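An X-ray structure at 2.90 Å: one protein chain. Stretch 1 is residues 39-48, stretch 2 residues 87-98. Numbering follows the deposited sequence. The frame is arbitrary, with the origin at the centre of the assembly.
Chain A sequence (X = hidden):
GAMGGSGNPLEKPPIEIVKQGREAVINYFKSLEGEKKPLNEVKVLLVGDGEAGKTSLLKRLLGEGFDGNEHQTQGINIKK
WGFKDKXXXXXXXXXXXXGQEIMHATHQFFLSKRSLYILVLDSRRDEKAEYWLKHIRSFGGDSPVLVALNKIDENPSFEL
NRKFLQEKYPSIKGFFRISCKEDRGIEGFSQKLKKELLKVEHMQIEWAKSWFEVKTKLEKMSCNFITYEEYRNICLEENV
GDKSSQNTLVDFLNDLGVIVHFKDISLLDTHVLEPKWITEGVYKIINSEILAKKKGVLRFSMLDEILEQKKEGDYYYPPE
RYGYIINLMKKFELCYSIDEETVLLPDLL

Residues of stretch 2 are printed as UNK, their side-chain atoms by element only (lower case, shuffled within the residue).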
# COMPACT_ATOMS: atom_id res chain seq x y z
N LEU A 39 14.36 -14.18 1.48
CA LEU A 39 13.37 -13.34 0.81
C LEU A 39 13.94 -11.96 0.49
O LEU A 39 14.02 -11.57 -0.68
CB LEU A 39 12.10 -13.21 1.67
CG LEU A 39 10.96 -12.32 1.15
CD1 LEU A 39 10.59 -12.65 -0.29
CD2 LEU A 39 9.75 -12.45 2.05
N ASN A 40 14.34 -11.24 1.53
CA ASN A 40 14.96 -9.91 1.40
C ASN A 40 14.13 -8.92 0.59
O ASN A 40 14.64 -8.24 -0.30
CB ASN A 40 16.37 -10.03 0.81
CG ASN A 40 17.28 -10.95 1.61
OD1 ASN A 40 18.08 -11.68 1.03
ND2 ASN A 40 17.17 -10.92 2.94
N GLU A 41 12.84 -8.84 0.91
CA GLU A 41 11.93 -7.86 0.30
C GLU A 41 11.05 -7.21 1.35
O GLU A 41 10.57 -7.88 2.26
CB GLU A 41 11.06 -8.49 -0.79
CG GLU A 41 11.53 -8.21 -2.21
CD GLU A 41 10.43 -8.40 -3.25
OE1 GLU A 41 9.24 -8.44 -2.88
OE2 GLU A 41 10.77 -8.50 -4.45
N VAL A 42 10.84 -5.90 1.20
CA VAL A 42 9.99 -5.13 2.11
C VAL A 42 9.18 -4.11 1.32
O VAL A 42 9.69 -3.51 0.37
CB VAL A 42 10.81 -4.36 3.17
CG1 VAL A 42 9.91 -3.87 4.29
CG2 VAL A 42 11.93 -5.22 3.73
N LYS A 43 7.93 -3.92 1.71
CA LYS A 43 7.11 -2.84 1.17
C LYS A 43 7.29 -1.61 2.06
O LYS A 43 7.11 -1.68 3.27
CB LYS A 43 5.63 -3.24 1.12
CG LYS A 43 4.75 -2.22 0.42
CD LYS A 43 3.38 -2.77 0.07
CE LYS A 43 2.51 -2.94 1.30
NZ LYS A 43 1.17 -3.49 0.96
N VAL A 44 7.65 -0.48 1.44
CA VAL A 44 7.81 0.78 2.15
C VAL A 44 6.65 1.71 1.78
O VAL A 44 6.43 1.99 0.60
CB VAL A 44 9.16 1.46 1.84
CG1 VAL A 44 9.27 2.80 2.54
CG2 VAL A 44 10.31 0.56 2.27
N LEU A 45 5.93 2.18 2.79
CA LEU A 45 4.72 2.97 2.58
C LEU A 45 4.93 4.43 2.96
O LEU A 45 5.08 4.76 4.14
CB LEU A 45 3.57 2.38 3.41
CG LEU A 45 3.10 0.99 2.96
CD1 LEU A 45 2.45 0.24 4.11
CD2 LEU A 45 2.14 1.10 1.78
N LEU A 46 4.96 5.30 1.95
CA LEU A 46 5.02 6.75 2.16
C LEU A 46 3.63 7.23 2.56
O LEU A 46 2.70 7.19 1.76
CB LEU A 46 5.49 7.47 0.89
CG LEU A 46 6.97 7.45 0.49
CD1 LEU A 46 7.82 8.20 1.51
CD2 LEU A 46 7.48 6.04 0.29
N VAL A 47 3.49 7.67 3.81
CA VAL A 47 2.19 8.14 4.31
C VAL A 47 2.31 9.52 4.96
O VAL A 47 3.39 9.94 5.37
CB VAL A 47 1.55 7.15 5.30
CG1 VAL A 47 1.16 5.87 4.57
CG2 VAL A 47 2.47 6.84 6.47
N GLY A 48 1.18 10.21 5.05
CA GLY A 48 1.13 11.59 5.53
C GLY A 48 0.14 12.41 4.72
O GLY A 48 -0.37 11.94 3.70
N UNK A 87 27.01 -9.20 1.13
CA UNK A 87 26.58 -10.13 0.10
C UNK A 87 25.11 -9.93 -0.30
O UNK A 87 24.77 -9.97 -1.48
o UNK A 87 26.68 -13.81 -0.27
o UNK A 87 26.61 -12.19 -1.75
c UNK A 87 26.68 -12.59 -0.57
c UNK A 87 26.77 -11.58 0.57
N UNK A 88 24.26 -9.68 0.70
CA UNK A 88 22.81 -9.68 0.52
C UNK A 88 22.32 -8.60 -0.44
O UNK A 88 22.69 -7.43 -0.31
c UNK A 88 20.24 -10.31 4.24
c UNK A 88 22.31 -10.67 2.84
c UNK A 88 22.11 -9.51 1.87
n UNK A 88 19.69 -10.09 5.61
c UNK A 88 21.76 -10.35 4.22
N UNK A 89 21.49 -9.00 -1.40
CA UNK A 89 20.85 -8.08 -2.33
C UNK A 89 19.49 -7.68 -1.76
O UNK A 89 18.54 -8.47 -1.79
c UNK A 89 21.14 -6.69 -5.18
o UNK A 89 20.68 -5.57 -5.47
c UNK A 89 20.69 -8.73 -3.71
o UNK A 89 22.37 -6.94 -5.19
c UNK A 89 20.17 -7.81 -4.81
N UNK A 90 19.40 -6.46 -1.24
CA UNK A 90 18.16 -5.96 -0.64
C UNK A 90 17.24 -5.39 -1.71
O UNK A 90 17.69 -4.67 -2.61
c UNK A 90 18.43 -4.87 0.43
c UNK A 90 19.47 -5.34 1.46
c UNK A 90 19.10 -6.61 2.21
c UNK A 90 17.13 -4.46 1.12
N UNK A 91 15.96 -5.72 -1.62
CA UNK A 91 14.95 -5.27 -2.57
C UNK A 91 13.83 -4.52 -1.84
O UNK A 91 13.28 -5.02 -0.86
n UNK A 91 14.30 -8.80 -6.78
c UNK A 91 15.39 -7.12 -4.28
c UNK A 91 13.96 -8.92 -5.34
c UNK A 91 15.15 -8.62 -4.44
c UNK A 91 14.38 -6.47 -3.34
N UNK A 92 13.50 -3.33 -2.33
CA UNK A 92 12.53 -2.45 -1.67
C UNK A 92 11.44 -2.02 -2.64
O UNK A 92 11.72 -1.65 -3.78
c UNK A 92 13.22 -1.20 -1.09
c UNK A 92 14.33 -1.60 -0.13
c UNK A 92 12.22 -0.30 -0.39
N UNK A 93 10.20 -2.05 -2.16
CA UNK A 93 9.04 -1.60 -2.94
C UNK A 93 8.41 -0.36 -2.31
O UNK A 93 7.68 -0.45 -1.32
c UNK A 93 8.55 -3.97 -3.71
c UNK A 93 8.00 -2.72 -3.04
n UNK A 93 8.14 -5.13 -3.23
o UNK A 93 9.32 -3.88 -4.66
N UNK A 94 8.72 0.81 -2.87
CA UNK A 94 8.17 2.08 -2.38
C UNK A 94 6.76 2.29 -2.92
O UNK A 94 6.55 2.26 -4.14
c UNK A 94 10.32 3.38 -2.00
c UNK A 94 10.29 3.79 -0.67
c UNK A 94 11.47 3.91 0.05
c UNK A 94 9.05 3.26 -2.79
c UNK A 94 12.72 3.22 -1.86
c UNK A 94 12.68 3.62 -0.54
c UNK A 94 11.55 3.10 -2.58
N UNK A 95 5.81 2.52 -2.02
CA UNK A 95 4.43 2.83 -2.39
C UNK A 95 4.13 4.30 -2.10
O UNK A 95 4.23 4.75 -0.96
c UNK A 95 4.26 -0.36 -2.41
n UNK A 95 3.74 -1.48 -3.00
c UNK A 95 3.46 1.94 -1.62
c UNK A 95 2.40 -1.28 -3.21
c UNK A 95 2.08 0.01 -2.73
c UNK A 95 -0.19 -0.38 -3.39
c UNK A 95 0.76 0.46 -2.83
c UNK A 95 1.44 -2.13 -3.77
c UNK A 95 3.29 0.58 -2.23
c UNK A 95 0.15 -1.66 -3.86
N UNK A 96 3.77 5.04 -3.15
CA UNK A 96 3.48 6.47 -3.05
C UNK A 96 2.01 6.74 -3.38
O UNK A 96 1.55 6.45 -4.48
o UNK A 96 4.53 9.02 -2.40
c UNK A 96 4.39 7.25 -4.00
o UNK A 96 4.66 9.55 -4.53
c UNK A 96 4.53 8.71 -3.62
N UNK A 97 1.28 7.28 -2.41
CA UNK A 97 -0.15 7.55 -2.55
C UNK A 97 -0.41 9.01 -2.89
O UNK A 97 0.07 9.91 -2.19
c UNK A 97 0.34 4.15 0.66
c UNK A 97 -1.27 4.70 -1.51
c UNK A 97 -0.67 5.75 -0.83
c UNK A 97 -0.26 3.11 -0.03
c UNK A 97 -1.07 3.39 -1.12
c UNK A 97 -0.89 7.17 -1.26
c UNK A 97 0.14 5.46 0.26
N UNK A 98 -1.18 9.24 -3.95
CA UNK A 98 -1.48 10.60 -4.42
C UNK A 98 -2.50 11.35 -3.59
O UNK A 98 -2.98 10.85 -2.57
O HOH W 1 2.59 8.15 -0.50

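Position 87 carries two side-chain carbons, the second bearing two oxygens, and touches nothing on stretch 1. A carboxylate on a short stem makes it Asp87, a charged group suited to its solvent-exposed setting.

Position 88 has four carbons in a row ending in nitrogen. Its CA-to-CB bond points toward stretch 1, and the end of the chain lies beside the Asn40 amide. This is Lys88, long enough to reach there, with CE of Lys88 3.4 Å from Asn40 ND2 and NZ just beyond.

Position 89 has three carbons, the third carrying two oxygens. The end leads away, and only the backbone is close to Asn40. It is Glu89, exposed as suits its charge; Glu89 O lies 3.7 Å from CB of Asn40.

Position 90 holds four carbons forked at the first, one arm two carbons long. They come no nearer than 4.6 Å to stretch 1, so the backbone makes the approach. This is Ile90, beta-branched, at home in a strand and buried here; Ile90 C lies 4.1 Å from Asn40 O.

At position 91, four carbons again run to a nitrogen, the last carbon against the Glu41 carboxylate. This is Lys91, exposed as suits its charge. Its N donates to Asn40 O (3.1 Å), while its O accepts a weak bond from Val42 N (3.3 Å). CE of Lys91 is 3.3 Å from Glu41 OE2, but NZ of Lys91 stays 4.2 Å from that oxygen, beyond a salt bridge.

Position 92 shows one carbon carrying two more, one against Val44. The compact, buried fork is Val92, its CG1 3.4 Å from CG2 of Val44 on the face shared with Val42 and Val44.

Position 93 has two carbons, the second bearing one oxygen and one nitrogen, near the Glu41 carboxylate. The amide, polar like that neighbour, identifies Asn93: its ND2 lies 3.5 Å from Glu41 OE1 and is hydrogen-bonded elsewhere in the structure. Asn93 N donates to Val42 O (3.0 Å) and Asn93 O accepts from Val44 N (2.8 Å).

Position 94 is one carbon, then a six-carbon ring against Val44 and Leu46. It is Phe94, a broad apolar surface: CE1 meets Val44 CG1 at 3.5 Å, CD1 meets Leu46 CD2 at 3.7 Å.

Position 95 has one carbon, then fused five- and six-membered rings holding eight carbons and one nitrogen, under Lys43 CD. Trp95 offers a flat face for this CH-pi contact, 3.6 Å from CD to the five-membered-ring centroid.

Position 96 has two carbons, the second bearing two oxygens; one accepts from a water that also bonds Leu46 O. The carboxylate is Asp96: water 1 donates to Asp96 OD1 (2.9 Å) and Leu46 O (2.5 Å).

Position 97, a carbon and a six-carbon ring, meets Leu45 CD2 with its edge. Phe97 suits this apolar neighbour, CZ lying 3.6 Å from Leu45 CD2. Position 98 has no side-chain atoms and no contact with stretch 1: Gly98, at the N-cap position before a helix.

The contact is thus a parallel strand pair. Backbone bonds alternate across it, ending with Trp95 N to Val44 O (2.7 Å) and Leu46 N to Trp95 O (3.1 Å). Val42, Val44, Val92 and Phe94 share one face; Glu41, Lys43, Lys91, Asn93 and Trp95 share the other.

Stretch 2, residues 87-98: DKEIKVNFWDFG
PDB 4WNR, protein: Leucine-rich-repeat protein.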